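Local coordinates for HhaI Restriction Endonuclease (PDB 6UKF) that recognises and cleaves double-stranded DNA at GCGC sequences as a type II restriction endonuclease, at a contact of chain A with DNA. Numbering follows the deposited sequence.

A contact of chain A with DNA. Residues 51, 53, 155, 157. With nucleotides of chain B; nucleotides of chain C.
O6 of DG5 in chain C is gripped by two protein donors: Arg155 NH2 at 2.8 Å on the Hoogsteen edge and Gln53 NE2 at 3.1 Å toward the Watson-Crick edge. This is major-groove readout of the DG5–DC9 pair by a type II restriction endonuclease. The second arm of an end-on, two-nitrogen Arg–guanine fork runs from Arg155 NH1 to N7 of DG5, 3.1 Å and almost straight (178° at the hydrogen). Both guanine acceptors lie within 1° of the guanidinium plane. A CG between the backbone N and the carbonyl carbon (chi1 69°), followed by an extended chain to NE, delivers this fork.

Gln53 helps hold the guanidinium's rotation: its OE1 takes the other N-H of Arg155 NH2 at 2.9 Å, in the carbonyl plane on a lone pair. The side-chain amide and the guanidinium thus join edge to edge, with NH1 toward N7 while NH2 and the amide NE2 both point at O6.

The guanidinium also lies face-on to DT4 of chain C, whose C4 sits 3.5 Å from CZ, with NH1 over the pyrimidine in a cation-pi contact. Alongside it, the amide carbon CD of Gln53 packs 3.6 Å from C6 of DA10. The amide enters an opened step, since N1 of DC9 and N9 of DA10 are 6.3 Å apart. Water 2 follows it in, hydrogen-bonded to NE2 at 2.9 Å and to the deoxyribose O4' of DA10. Water 1, bonded to water 2, reaches the backbone N and O of Gln53 and the phosphate OP2 of DA10.

On the far side of DG5 from Arg155's thymine stack, CD of Lys157 packs against C6 of DG5, with CG near N7. The carbonyl O of His51 approaches C8 of DA10.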
ATOM      1  N   HIS A  51      -1.069   3.173 -12.360  1.00  9.03           N
ATOM      2  CA  HIS A  51      -0.370   1.919 -12.088  1.00  9.30           C
ATOM      3  C   HIS A  51      -0.103   1.863 -10.592  1.00  9.32           C
ATOM      4  O   HIS A  51       0.771   2.573 -10.085  1.00 10.06           O
ATOM      5  CB  HIS A  51       0.928   1.836 -12.883  1.00 11.53           C
ATOM      6  CG  HIS A  51       0.728   1.972 -14.358  1.00 15.69           C
ATOM      7  ND1 HIS A  51       0.324   0.920 -15.153  1.00 21.61           N
ATOM      8  CD2 HIS A  51       0.854   3.039 -15.180  1.00 20.33           C
ATOM      9  CE1 HIS A  51       0.222   1.332 -16.404  1.00 23.53           C
ATOM     10  NE2 HIS A  51       0.538   2.613 -16.448  1.00 24.23           N
ATOM     11  N   GLN A  53      -0.750  -0.684  -6.694  1.00  8.30           N
ATOM     12  CA  GLN A  53      -1.097  -1.932  -6.034  1.00  7.99           C
ATOM     13  C   GLN A  53      -2.377  -1.694  -5.242  1.00  8.13           C
ATOM     14  O   GLN A  53      -2.854  -0.562  -5.131  1.00  9.52           O
ATOM     15  CB  GLN A  53       0.076  -2.439  -5.197  1.00  8.45           C
ATOM     16  CG  GLN A  53       1.270  -2.770  -6.099  1.00  8.75           C
ATOM     17  CD  GLN A  53       2.510  -3.185  -5.344  1.00  8.63           C
ATOM     18  OE1 GLN A  53       2.853  -4.366  -5.303  1.00  8.96           O
ATOM     19  NE2 GLN A  53       3.204  -2.213  -4.759  1.00  8.64           N
ATOM     20  N   ARG A 155       4.672 -12.795  -3.631  1.00  8.26           N
ATOM     21  CA  ARG A 155       6.067 -12.381  -3.610  1.00  8.51           C
ATOM     22  C   ARG A 155       6.493 -12.020  -2.198  1.00  8.91           C
ATOM     23  O   ARG A 155       5.689 -11.566  -1.382  1.00  8.49           O
ATOM     24  CB  ARG A 155       6.330 -11.187  -4.541  1.00  8.89           C
ATOM     25  CG  ARG A 155       5.706  -9.852  -4.120  1.00  9.20           C
ATOM     26  CD  ARG A 155       6.042  -8.791  -5.158  1.00  8.50           C
ATOM     27  NE  ARG A 155       5.399  -7.498  -4.934  1.00  8.75           N
ATOM     28  CZ  ARG A 155       5.952  -6.476  -4.281  1.00  8.55           C
ATOM     29  NH1 ARG A 155       7.166  -6.582  -3.756  1.00  9.11           N
ATOM     30  NH2 ARG A 155       5.280  -5.341  -4.148  1.00  8.78           N
ATOM     31  N   LYS A 157       7.783  -9.596   0.303  1.00  9.57           N
ATOM     32  CA  LYS A 157       7.870  -8.149   0.482  1.00  9.35           C
ATOM     33  C   LYS A 157       8.408  -7.886   1.883  1.00  9.30           C
ATOM     34  O   LYS A 157       7.696  -8.053   2.879  1.00  9.07           O
ATOM     35  CB  LYS A 157       6.547  -7.435   0.232  1.00  8.88           C
ATOM     36  CG  LYS A 157       6.684  -5.917   0.336  1.00  9.19           C
ATOM     37  CD  LYS A 157       5.564  -5.160  -0.374  1.00  9.45           C
ATOM     38  CE  LYS A 157       4.183  -5.488   0.182  1.00  8.66           C
ATOM     39  NZ  LYS A 157       3.991  -5.037   1.588  1.00  8.48           N
TER
ATOM     40  P    DC B   9      -2.927   2.838  -0.310  1.00  9.82           P
ATOM     41  OP1  DC B   9      -3.847   3.984  -0.446  1.00 12.17           O
ATOM     42  OP2  DC B   9      -3.336   1.488  -0.751  1.00  9.95           O
ATOM     43  O5'  DC B   9      -1.566   3.180  -1.062  1.00  9.18           O
ATOM     44  C5'  DC B   9      -1.070   4.495  -1.019  1.00  9.99           C
ATOM     45  C4'  DC B   9       0.325   4.566  -1.569  1.00  9.16           C
ATOM     46  O4'  DC B   9       1.238   3.777  -0.755  1.00  9.34           O
ATOM     47  C3'  DC B   9       0.513   3.993  -2.966  1.00  9.05           C
ATOM     48  O3'  DC B   9       0.014   4.845  -3.967  1.00  9.42           O
ATOM     49  C2'  DC B   9       2.038   3.835  -2.995  1.00  9.07           C
ATOM     50  C1'  DC B   9       2.322   3.346  -1.562  1.00  9.13           C
ATOM     51  N1   DC B   9       2.449   1.868  -1.492  1.00  8.48           N
ATOM     52  C2   DC B   9       3.701   1.296  -1.686  1.00  8.69           C
ATOM     53  O2   DC B   9       4.673   2.038  -1.875  1.00  9.37           O
ATOM     54  N3   DC B   9       3.823  -0.052  -1.651  1.00  8.51           N
ATOM     55  C4   DC B   9       2.749  -0.815  -1.448  1.00  8.30           C
ATOM     56  N4   DC B   9       2.924  -2.142  -1.422  1.00  8.49           N
ATOM     57  C5   DC B   9       1.451  -0.248  -1.262  1.00  8.32           C
ATOM     58  C6   DC B   9       1.346   1.086  -1.300  1.00  8.78           C
ATOM     59  P    DA B  10      -0.888   4.224  -5.148  1.00  8.80           P
ATOM     60  OP1  DA B  10      -1.484   5.361  -5.881  1.00  9.77           O
ATOM     61  OP2  DA B  10      -1.756   3.174  -4.573  1.00  9.59           O
ATOM     62  O5'  DA B  10       0.154   3.440  -6.077  1.00  9.28           O
ATOM     63  C5'  DA B  10       0.922   4.135  -7.041  1.00  9.74           C
ATOM     64  C4'  DA B  10       2.343   4.298  -6.561  1.00  9.92           C
ATOM     65  O4'  DA B  10       2.932   2.993  -6.295  1.00 10.63           O
ATOM     66  C3'  DA B  10       3.284   4.977  -7.551  1.00 10.65           C
ATOM     67  O3'  DA B  10       4.170   5.811  -6.826  1.00 11.63           O
ATOM     68  C2'  DA B  10       3.968   3.806  -8.248  1.00 11.73           C
ATOM     69  C1'  DA B  10       4.065   2.784  -7.128  1.00 10.84           C
ATOM     70  N9   DA B  10       4.039   1.393  -7.557  1.00 10.58           N
ATOM     71  C8   DA B  10       3.166   0.813  -8.434  1.00 11.17           C
ATOM     72  N7   DA B  10       3.368  -0.470  -8.609  1.00 12.06           N
ATOM     73  C5   DA B  10       4.436  -0.755  -7.776  1.00 11.52           C
ATOM     74  C6   DA B  10       5.134  -1.946  -7.505  1.00 12.49           C
ATOM     75  N6   DA B  10       4.834  -3.114  -8.077  1.00 13.37           N
ATOM     76  N1   DA B  10       6.156  -1.887  -6.624  1.00 12.80           N
ATOM     77  C2   DA B  10       6.450  -0.712  -6.055  1.00 12.52           C
ATOM     78  N3   DA B  10       5.865   0.471  -6.230  1.00 11.09           N
ATOM     79  C4   DA B  10       4.856   0.380  -7.114  1.00 10.41           C
TER
ATOM     80  P    DT C   4      14.363  -8.673  -7.801  1.00 15.78           P
ATOM     81  OP1  DT C   4      15.830  -8.752  -7.618  1.00 18.13           O
ATOM     82  OP2  DT C   4      13.534  -9.892  -7.683  1.00 16.79           O
ATOM     83  O5'  DT C   4      13.806  -7.580  -6.794  1.00 15.46           O
ATOM     84  C5'  DT C   4      14.397  -6.301  -6.787  1.00 17.01           C
ATOM     85  C4'  DT C   4      13.661  -5.381  -5.849  1.00 19.25           C
ATOM     86  O4'  DT C   4      12.419  -4.992  -6.433  1.00 19.93           O
ATOM     87  C3'  DT C   4      13.308  -5.990  -4.492  1.00 17.93           C
ATOM     88  O3'  DT C   4      14.320  -5.580  -3.557  1.00 18.74           O
ATOM     89  C2'  DT C   4      11.895  -5.471  -4.178  1.00 19.19           C
ATOM     90  C1'  DT C   4      11.523  -4.637  -5.406  1.00 19.79           C
ATOM     91  N1   DT C   4      10.160  -4.845  -5.962  1.00 18.17           N
ATOM     92  C2   DT C   4       9.264  -3.805  -5.943  1.00 17.33           C
ATOM     93  O2   DT C   4       9.508  -2.720  -5.447  1.00 17.82           O
ATOM     94  N3   DT C   4       8.051  -4.085  -6.510  1.00 15.01           N
ATOM     95  C4   DT C   4       7.661  -5.271  -7.102  1.00 14.92           C
ATOM     96  O4   DT C   4       6.547  -5.425  -7.588  1.00 16.23           O
ATOM     97  C5   DT C   4       8.656  -6.314  -7.110  1.00 15.79           C
ATOM     98  C7   DT C   4       8.348  -7.638  -7.727  1.00 16.68           C
ATOM     99  C6   DT C   4       9.850  -6.051  -6.560  1.00 18.33           C
ATOM    100  P    DG C   5      14.274  -5.992  -2.010  1.00 15.25           P
ATOM    101  OP1  DG C   5      15.682  -6.035  -1.558  1.00 21.17           O
ATOM    102  OP2  DG C   5      13.413  -7.177  -1.807  1.00 17.01           O
ATOM    103  O5'  DG C   5      13.614  -4.725  -1.323  1.00 14.32           O
ATOM    104  C5'  DG C   5      14.200  -3.446  -1.486  1.00 13.46           C
ATOM    105  C4'  DG C   5      13.382  -2.431  -0.736  1.00 11.67           C
ATOM    106  O4'  DG C   5      12.113  -2.236  -1.424  1.00 11.27           O
ATOM    107  C3'  DG C   5      13.021  -2.870   0.686  1.00 11.75           C
ATOM    108  O3'  DG C   5      13.003  -1.769   1.560  1.00 12.34           O
ATOM    109  C2'  DG C   5      11.625  -3.462   0.488  1.00 11.23           C
ATOM    110  C1'  DG C   5      11.064  -2.446  -0.504  1.00 10.56           C
ATOM    111  N9   DG C   5       9.863  -2.856  -1.189  1.00  9.83           N
ATOM    112  C8   DG C   5       9.579  -4.070  -1.762  1.00  9.58           C
ATOM    113  N7   DG C   5       8.383  -4.122  -2.286  1.00  9.18           N
ATOM    114  C5   DG C   5       7.848  -2.860  -2.036  1.00  8.72           C
ATOM    115  C6   DG C   5       6.578  -2.314  -2.360  1.00  8.72           C
ATOM    116  O6   DG C   5       5.635  -2.854  -2.951  1.00  8.96           O
ATOM    117  N1   DG C   5       6.454  -1.001  -1.912  1.00  8.56           N
ATOM    118  C2   DG C   5       7.425  -0.305  -1.239  1.00  9.22           C
ATOM    119  N2   DG C   5       7.120   0.951  -0.887  1.00  9.91           N
ATOM    120  N3   DG C   5       8.611  -0.802  -0.933  1.00  9.24           N
ATOM    121  C4   DG C   5       8.749  -2.079  -1.359  1.00  9.04           C
TER
HETATM  122  O   HOH W   1      -0.370   0.803  -4.169  1.00  9.59           O
HETATM  123  O   HOH W   2       2.304   0.565  -4.804  1.00 10.67           O